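Long-range contacts in GDP-perosamine synthase (Caulobacter crescentus, PDB 3BN1), which transfers the amino group of L-glutamate to GDP-4-keto-6-deoxy-D-mannose, with pyridoxal 5'-phosphate as cofactor, to make GDP-perosamine for O-antigen synthesis: residues A[53-58]-A[201-206]; A[65-70]-A[230-235]. All coordinates share one frame; numbering follows the deposited sequence.

Contact 1 (A[53-58]-A[201-206]); sequences VKHAIA and NDDDLA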
ATOM      1  N   VAL A  53     -12.150  19.551   8.589  1.00 16.37           N
ATOM      2  CA  VAL A  53     -12.187  19.755   7.135  1.00 11.71           C
ATOM      3  C   VAL A  53     -13.328  18.935   6.595  1.00  8.92           C
ATOM      4  O   VAL A  53     -13.892  18.113   7.323  1.00 12.00           O
ATOM      5  CB  VAL A  53     -10.904  19.224   6.451  1.00 18.40           C
ATOM      6  CG1 VAL A  53      -9.685  19.999   6.836  1.00 15.31           C
ATOM      7  CG2 VAL A  53     -10.730  17.752   6.732  1.00  5.96           C
ATOM      8  N   LYS A  54     -13.648  19.125   5.316  1.00 14.85           N
ATOM      9  CA  LYS A  54     -14.727  18.352   4.721  1.00 11.12           C
ATOM     10  C   LYS A  54     -14.410  16.909   4.405  1.00  8.77           C
ATOM     11  O   LYS A  54     -15.243  16.015   4.648  1.00 42.41           O
ATOM     12  CB  LYS A  54     -15.367  19.071   3.532  1.00  3.29           C
ATOM     13  CG  LYS A  54     -15.527  20.587   3.829  1.00 11.32           C
ATOM     14  CD  LYS A  54     -16.162  21.422   2.775  1.00 10.71           C
ATOM     15  CE  LYS A  54     -16.752  20.625   1.627  1.00 39.88           C
ATOM     16  NZ  LYS A  54     -16.350  21.266   0.330  1.00 32.23           N
ATOM     17  N   HIS A  55     -13.214  16.657   3.886  1.00 13.33           N
ATOM     18  CA  HIS A  55     -12.945  15.286   3.483  1.00 14.20           C
ATOM     19  C   HIS A  55     -11.740  14.661   4.100  1.00 12.26           C
ATOM     20  O   HIS A  55     -10.733  15.327   4.325  1.00 11.36           O
ATOM     21  CB  HIS A  55     -12.716  15.256   1.988  1.00  7.33           C
ATOM     22  CG  HIS A  55     -13.693  16.080   1.210  1.00 28.80           C
ATOM     23  ND1 HIS A  55     -14.958  15.628   0.900  1.00 23.27           N
ATOM     24  CD2 HIS A  55     -13.576  17.308   0.645  1.00 16.03           C
ATOM     25  CE1 HIS A  55     -15.602  16.570   0.226  1.00 14.65           C
ATOM     26  NE2 HIS A  55     -14.773  17.580   0.027  1.00 19.13           N
ATOM     27  N   ALA A  56     -11.821  13.355   4.250  1.00 14.46           N
ATOM     28  CA  ALA A  56     -10.643  12.601   4.688  1.00 10.70           C
ATOM     29  C   ALA A  56     -10.679  11.272   3.922  1.00  8.25           C
ATOM     30  O   ALA A  56     -11.719  10.585   3.843  1.00 17.46           O
ATOM     31  CB  ALA A  56     -10.610  12.409   6.153  1.00  9.92           C
ATOM     32  N   ILE A  57      -9.560  10.973   3.287  1.00  6.66           N
ATOM     33  CA  ILE A  57      -9.371   9.785   2.450  1.00  3.99           C
ATOM     34  C   ILE A  57      -8.333   8.852   3.051  1.00  4.21           C
ATOM     35  O   ILE A  57      -7.138   9.161   3.075  1.00  8.50           O
ATOM     36  CB  ILE A  57      -8.939  10.234   0.999  1.00  6.54           C
ATOM     37  CG1 ILE A  57      -9.989  11.132   0.297  1.00 12.67           C
ATOM     38  CG2 ILE A  57      -8.745   8.987   0.084  1.00  6.06           C
ATOM     39  CD1 ILE A  57      -9.925  12.671   0.581  1.00  5.12           C
ATOM     40  N   ALA A  58      -8.812   7.732   3.602  1.00  8.67           N
ATOM     41  CA  ALA A  58      -8.009   6.729   4.282  1.00 16.12           C
ATOM     42  C   ALA A  58      -7.214   5.924   3.255  1.00 13.34           C
ATOM     43  O   ALA A  58      -7.740   5.450   2.255  1.00 10.35           O
ATOM     44  CB  ALA A  58      -8.908   5.801   5.039  1.00 11.35           C
ATOM     45  N   ASN A 201     -10.350  20.169   1.769  1.00 13.40           N
ATOM     46  CA  ASN A 201     -11.681  20.761   1.741  1.00 26.61           C
ATOM     47  C   ASN A 201     -12.254  20.760   0.330  1.00 17.01           C
ATOM     48  O   ASN A 201     -13.453  20.831   0.191  1.00 13.39           O
ATOM     49  CB  ASN A 201     -11.712  22.167   2.351  1.00 13.85           C
ATOM     50  CG  ASN A 201     -11.715  22.133   3.901  1.00 10.01           C
ATOM     51  OD1 ASN A 201     -12.555  21.480   4.524  1.00 15.71           O
ATOM     52  ND2 ASN A 201     -10.732  22.785   4.507  1.00 15.80           N
ATOM     53  N   ASP A 202     -11.410  20.625  -0.701  1.00 12.92           N
ATOM     54  CA  ASP A 202     -11.824  20.677  -2.100  1.00 20.54           C
ATOM     55  C   ASP A 202     -12.499  19.419  -2.575  1.00 19.34           C
ATOM     56  O   ASP A 202     -11.905  18.345  -2.558  1.00 22.11           O
ATOM     57  CB  ASP A 202     -10.657  20.959  -3.002  1.00 28.36           C
ATOM     58  CG  ASP A 202     -11.079  21.053  -4.454  1.00 14.93           C
ATOM     59  OD1 ASP A 202     -11.652  22.098  -4.804  1.00 55.80           O
ATOM     60  OD2 ASP A 202     -10.866  20.076  -5.208  1.00 56.75           O
ATOM     61  N   ASP A 203     -13.745  19.544  -3.002  1.00 16.38           N
ATOM     62  CA  ASP A 203     -14.521  18.353  -3.370  1.00  7.52           C
ATOM     63  C   ASP A 203     -13.946  17.642  -4.563  1.00  7.39           C
ATOM     64  O   ASP A 203     -14.061  16.446  -4.735  1.00 18.78           O
ATOM     65  CB  ASP A 203     -15.936  18.733  -3.806  1.00 25.23           C
ATOM     66  CG  ASP A 203     -16.811  19.277  -2.688  1.00 99.89           C
ATOM     67  OD1 ASP A 203     -16.439  19.333  -1.503  1.00 15.48           O
ATOM     68  OD2 ASP A 203     -17.945  19.662  -3.012  1.00 31.20           O
ATOM     69  N   ASP A 204     -13.412  18.381  -5.499  1.00 14.66           N
ATOM     70  CA  ASP A 204     -13.002  17.664  -6.667  1.00 15.90           C
ATOM     71  C   ASP A 204     -11.691  16.940  -6.434  1.00 15.31           C
ATOM     72  O   ASP A 204     -11.445  15.886  -7.018  1.00 11.77           O
ATOM     73  CB  ASP A 204     -12.934  18.647  -7.836  1.00 19.83           C
ATOM     74  CG  ASP A 204     -14.335  19.064  -8.368  1.00 99.89           C
ATOM     75  OD1 ASP A 204     -15.375  18.863  -7.695  1.00 58.86           O
ATOM     76  OD2 ASP A 204     -14.415  19.620  -9.487  1.00 64.74           O
ATOM     77  N   LEU A 205     -10.837  17.541  -5.624  1.00 19.44           N
ATOM     78  CA  LEU A 205      -9.575  16.906  -5.352  1.00 25.61           C
ATOM     79  C   LEU A 205      -9.894  15.654  -4.567  1.00 27.71           C
ATOM     80  O   LEU A 205      -9.274  14.631  -4.787  1.00 14.11           O
ATOM     81  CB  LEU A 205      -8.670  17.826  -4.553  1.00 26.88           C
ATOM     82  CG  LEU A 205      -7.194  17.428  -4.514  1.00 47.32           C
ATOM     83  CD1 LEU A 205      -6.409  17.650  -5.840  1.00 22.18           C
ATOM     84  CD2 LEU A 205      -6.602  18.276  -3.407  1.00 36.80           C
ATOM     85  N   ALA A 206     -10.847  15.724  -3.642  1.00 13.17           N
ATOM     86  CA  ALA A 206     -11.120  14.540  -2.870  1.00 10.69           C
ATOM     87  C   ALA A 206     -11.628  13.435  -3.791  1.00  9.87           C
ATOM     88  O   ALA A 206     -11.287  12.268  -3.611  1.00 11.79           O
ATOM     89  CB  ALA A 206     -12.135  14.829  -1.750  1.00  9.89           C
TER

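Contact 2 (A[65-70]-A[230-235]); sequences ALHLAL and FNYRMT. With ACT (acetate ion), chain E.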
ATOM      1  N   ALA A  65      -0.181   7.907   0.731  1.00  7.95           N
ATOM      2  CA  ALA A  65      -1.017   9.056   0.972  1.00 17.67           C
ATOM      3  C   ALA A  65      -0.349  10.203   0.230  1.00 15.23           C
ATOM      4  O   ALA A  65      -0.970  10.901  -0.589  1.00 12.98           O
ATOM      5  CB  ALA A  65      -1.043   9.365   2.485  1.00  9.85           C
ATOM      6  N   LEU A  66       0.923  10.439   0.539  1.00  8.44           N
ATOM      7  CA  LEU A  66       1.587  11.514  -0.159  1.00  3.50           C
ATOM      8  C   LEU A  66       1.550  11.351  -1.671  1.00  4.84           C
ATOM      9  O   LEU A  66       1.212  12.269  -2.412  1.00  7.88           O
ATOM     10  CB  LEU A  66       3.038  11.545   0.308  1.00  2.55           C
ATOM     11  CG  LEU A  66       3.189  12.249   1.656  1.00  7.37           C
ATOM     12  CD1 LEU A  66       4.640  12.019   2.269  1.00  7.60           C
ATOM     13  CD2 LEU A  66       2.882  13.743   1.522  1.00  8.27           C
ATOM     14  N   HIS A  67       1.965  10.179  -2.145  1.00 10.18           N
ATOM     15  CA  HIS A  67       1.954   9.905  -3.578  1.00 20.93           C
ATOM     16  C   HIS A  67       0.564  10.183  -4.140  1.00 33.16           C
ATOM     17  O   HIS A  67       0.415  10.904  -5.130  1.00 10.09           O
ATOM     18  CB  HIS A  67       2.414   8.423  -3.920  1.00 15.98           C
ATOM     19  CG  HIS A  67       2.488   8.116  -5.402  1.00 16.37           C
ATOM     20  ND1 HIS A  67       2.371   6.839  -5.921  1.00 17.37           N
ATOM     21  CD2 HIS A  67       2.716   8.929  -6.471  1.00 12.75           C
ATOM     22  CE1 HIS A  67       2.486   6.887  -7.245  1.00  2.10           C
ATOM     23  NE2 HIS A  67       2.695   8.146  -7.603  1.00  6.81           N
ATOM     24  N   LEU A  68      -0.445   9.589  -3.511  1.00  8.11           N
ATOM     25  CA  LEU A  68      -1.781   9.772  -3.994  1.00 10.13           C
ATOM     26  C   LEU A  68      -2.158  11.262  -4.083  1.00 11.13           C
ATOM     27  O   LEU A  68      -2.695  11.735  -5.091  1.00  7.39           O
ATOM     28  CB  LEU A  68      -2.761   9.043  -3.066  1.00  4.86           C
ATOM     29  CG  LEU A  68      -4.244   9.165  -3.436  1.00 20.01           C
ATOM     30  CD1 LEU A  68      -4.474   8.552  -4.847  1.00 11.83           C
ATOM     31  CD2 LEU A  68      -5.014   8.384  -2.397  1.00  8.72           C
ATOM     32  N   ALA A  69      -1.939  12.023  -3.012  1.00 12.69           N
ATOM     33  CA  ALA A  69      -2.360  13.436  -3.055  1.00  9.89           C
ATOM     34  C   ALA A  69      -1.636  14.227  -4.172  1.00  9.15           C
ATOM     35  O   ALA A  69      -2.208  15.098  -4.859  1.00  7.31           O
ATOM     36  CB  ALA A  69      -2.074  14.057  -1.671  1.00 12.96           C
ATOM     37  N   LEU A  70      -0.340  13.963  -4.364  1.00 14.39           N
ATOM     38  CA  LEU A  70       0.401  14.710  -5.392  1.00  6.91           C
ATOM     39  C   LEU A  70      -0.179  14.380  -6.766  1.00 10.22           C
ATOM     40  O   LEU A  70      -0.367  15.232  -7.635  1.00 12.10           O
ATOM     41  CB  LEU A  70       1.843  14.253  -5.412  1.00 14.13           C
ATOM     42  CG  LEU A  70       2.581  14.747  -4.177  1.00 10.29           C
ATOM     43  CD1 LEU A  70       3.951  14.077  -3.993  1.00  7.71           C
ATOM     44  CD2 LEU A  70       2.669  16.307  -4.066  1.00 15.44           C
ATOM     45  N   PHE A 230      -4.196   3.258  -8.461  1.00  8.48           N
ATOM     46  CA  PHE A 230      -3.327   2.495  -7.549  1.00 11.13           C
ATOM     47  C   PHE A 230      -4.162   1.699  -6.600  1.00 16.40           C
ATOM     48  O   PHE A 230      -5.396   1.873  -6.520  1.00  7.61           O
ATOM     49  CB  PHE A 230      -2.551   3.462  -6.681  1.00  1.12           C
ATOM     50  CG  PHE A 230      -1.885   4.554  -7.464  1.00  8.11           C
ATOM     51  CD1 PHE A 230      -0.759   4.265  -8.206  1.00  7.35           C
ATOM     52  CD2 PHE A 230      -2.386   5.881  -7.463  1.00 14.42           C
ATOM     53  CE1 PHE A 230      -0.124   5.230  -8.944  1.00  5.59           C
ATOM     54  CE2 PHE A 230      -1.776   6.862  -8.233  1.00 15.56           C
ATOM     55  CZ  PHE A 230      -0.639   6.530  -8.996  1.00 11.95           C
ATOM     56  N   ASN A 231      -3.476   0.860  -5.845  1.00  7.21           N
ATOM     57  CA  ASN A 231      -4.191   0.128  -4.794  1.00  6.98           C
ATOM     58  C   ASN A 231      -3.648   0.694  -3.477  1.00  3.05           C
ATOM     59  O   ASN A 231      -2.663   0.203  -2.907  1.00 13.30           O
ATOM     60  CB  ASN A 231      -4.140  -1.425  -4.813  1.00  6.69           C
ATOM     61  CG  ASN A 231      -4.936  -2.017  -3.658  1.00 12.12           C
ATOM     62  OD1 ASN A 231      -5.435  -1.257  -2.783  1.00 13.80           O
ATOM     63  ND2 ASN A 231      -4.996  -3.363  -3.576  1.00  4.67           N
ATOM     64  N   TYR A 232      -4.304   1.766  -3.041  1.00 12.42           N
ATOM     65  CA  TYR A 232      -3.830   2.415  -1.843  1.00 12.65           C
ATOM     66  C   TYR A 232      -4.917   2.459  -0.781  1.00 13.37           C
ATOM     67  O   TYR A 232      -4.913   3.335   0.038  1.00 13.24           O
ATOM     68  CB  TYR A 232      -3.385   3.840  -2.179  1.00  3.57           C
ATOM     69  CG  TYR A 232      -2.065   3.979  -2.959  1.00  3.55           C
ATOM     70  CD1 TYR A 232      -1.192   2.899  -3.128  1.00 10.03           C
ATOM     71  CD2 TYR A 232      -1.756   5.182  -3.600  1.00  6.93           C
ATOM     72  CE1 TYR A 232       0.019   3.049  -3.833  1.00  8.27           C
ATOM     73  CE2 TYR A 232      -0.553   5.364  -4.259  1.00  9.07           C
ATOM     74  CZ  TYR A 232       0.337   4.302  -4.344  1.00 12.09           C
ATOM     75  OH  TYR A 232       1.488   4.527  -5.027  1.00  9.25           O
ATOM     76  N   ARG A 233      -5.859   1.535  -0.828  1.00  6.53           N
ATOM     77  CA  ARG A 233      -6.977   1.561   0.109  1.00 20.34           C
ATOM     78  C   ARG A 233      -6.603   1.050   1.475  1.00 14.03           C
ATOM     79  O   ARG A 233      -5.856   0.094   1.590  1.00  6.24           O
ATOM     80  CB  ARG A 233      -8.084   0.624  -0.379  1.00  5.74           C
ATOM     81  CG  ARG A 233      -8.495   0.927  -1.792  1.00 11.66           C
ATOM     82  CD  ARG A 233      -9.454  -0.165  -2.303  1.00 12.69           C
ATOM     83  NE  ARG A 233      -8.768  -1.433  -2.629  1.00 21.95           N
ATOM     84  CZ  ARG A 233      -8.819  -2.063  -3.813  1.00 10.01           C
ATOM     85  NH1 ARG A 233      -9.570  -1.579  -4.806  1.00 19.58           N
ATOM     86  NH2 ARG A 233      -8.184  -3.243  -3.996  1.00 14.11           N
ATOM     87  N   MET A 234      -7.262   1.586   2.498  1.00 10.28           N
ATOM     88  CA  MET A 234      -7.080   1.124   3.876  1.00  8.38           C
ATOM     89  C   MET A 234      -8.040  -0.066   4.133  1.00  8.94           C
ATOM     90  O   MET A 234      -9.168  -0.064   3.606  1.00 16.39           O
ATOM     91  CB  MET A 234      -7.492   2.242   4.868  1.00  7.86           C
ATOM     92  CG  MET A 234      -7.153   1.845   6.298  1.00 11.67           C
ATOM     93  SD  MET A 234      -7.535   3.119   7.471  1.00 14.81           S
ATOM     94  CE  MET A 234      -6.078   4.262   7.322  1.00 12.14           C
ATOM     95  N   THR A 235      -7.630  -1.059   4.930  1.00  8.21           N
ATOM     96  CA  THR A 235      -8.561  -2.108   5.303  1.00  8.32           C
ATOM     97  C   THR A 235      -9.537  -1.640   6.419  1.00 26.86           C
ATOM     98  O   THR A 235      -9.270  -0.672   7.173  1.00 11.22           O
ATOM     99  CB  THR A 235      -7.874  -3.362   5.856  1.00  3.69           C
ATOM    100  OG1 THR A 235      -7.105  -3.074   7.070  1.00  7.47           O
ATOM    101  CG2 THR A 235      -7.079  -4.013   4.754  1.00 12.06           C
TER
HETATM  102  C   ACT E 372      -8.924  -4.824  -6.699  1.00 33.64           C
HETATM  103  O   ACT E 372      -7.759  -4.606  -6.253  1.00 11.03           O
HETATM  104  OXT ACT E 372      -9.868  -3.850  -6.696  1.00 15.54           O
HETATM  105  CH3 ACT E 372      -9.265  -6.165  -7.289  1.00 14.15           C

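Contact 1 (A[53-58]-A[201-206])
The imidazole of His55 points its NE2 edge at the carboxylate of Asp203, the two planes 83° apart. NE2 donates to Asp203 OD1 over 2.9 Å; OD1 lies in the imidazole plane, while NE2 meets it on the anti side of the carboxylate, tilted from that plane. Lys54 NZ approaches the same OD1 on the syn side at 2.7 Å, a salt bridge, and from the opposite face of the carboxylate. The lysine chain, extended at chi2 but bent at chi3 (9°), also brings NZ to Asn201 O, 2.9 Å away and nearly along the C=O axis. Asn201 answers with its side chain: OD1 accepts from Lys54 N at 2.7 Å. Ala206 CB sits over one face of the His55 ring, 3.8 Å from its centroid, in a CH-pi contact, and Lys54 CB lies over the other. Deeper in, Ile57 CD1 touches Ala206 CB at 3.9 Å. Strand 55-59, at the margin of the main sheet, is thus joined to the start of helix 203-213, where Asp202 is the N-cap. Two donors on one carboxylate oxygen fix the rotation of Asp203, and the Asp203 charge, partly balanced by Lys54, might favour a protonated His55.

Contact 2 (A[65-70]-A[230-235])
Tyr232 OH and His67 ND1 lie 2.6 Å apart in a hydrogen bond whose direction is open, each atom at the edge of the other's ring and near its plane. With CG anti to its backbone N (chi1 -177°), His67 reaches out from helix 62-72 to the phenol tip. The two rings meet rim to rim, planes at 61°. Phe230 comes to the imidazole obliquely, its CE1 3.5 Å from His67 CE1. Phe230 CB sits over the centre of the Tyr232 ring, 3.5 Å above its plane, and the three rings form an aromatic cluster. The next residue, Leu68, packs its CB against the edge of Tyr232 at CD2 (4.0 Å) and its CD1 against Phe230 CD2. Tyr97 of the same chain meets His67 edge-to-face, while Tyr97 of the second subunit meets Phe230. Arg233 grips an acetate, probably from the crystallisation liquor, through NH1 and NH2; its NE forms a salt bridge to Glu194 of the second subunit. Asn231 ND2 donates to the cofactor-bearing lysine side chain of that subunit. A buried polar pair inside an aromatic cluster thus fixes the Tyr232 hydroxyl and the His67 ring against each other, within a loop that helps form the neighbouring active site.

Contact 1 is partly buried and contact 2 wholly so, and their chemistry differs accordingly: a lysine and a histidine converge on one carboxylate oxygen at the exposed end of contact 1, whereas aromatic and apolar groups surround one short polar bond in contact 2. Strand 55-59 and helix 62-72 are consecutive in the chain, and helix 203-213, which begins in contact 1, leads on to the loop of contact 2. The paired segments therefore alternate along the sequence, their centres about 13 Å apart, and the two contacts meet where Ala58 CB packs on Met234 CB at 3.8 Å. The second subunit reaches contact 2 but leaves both segments of contact 1 untouched.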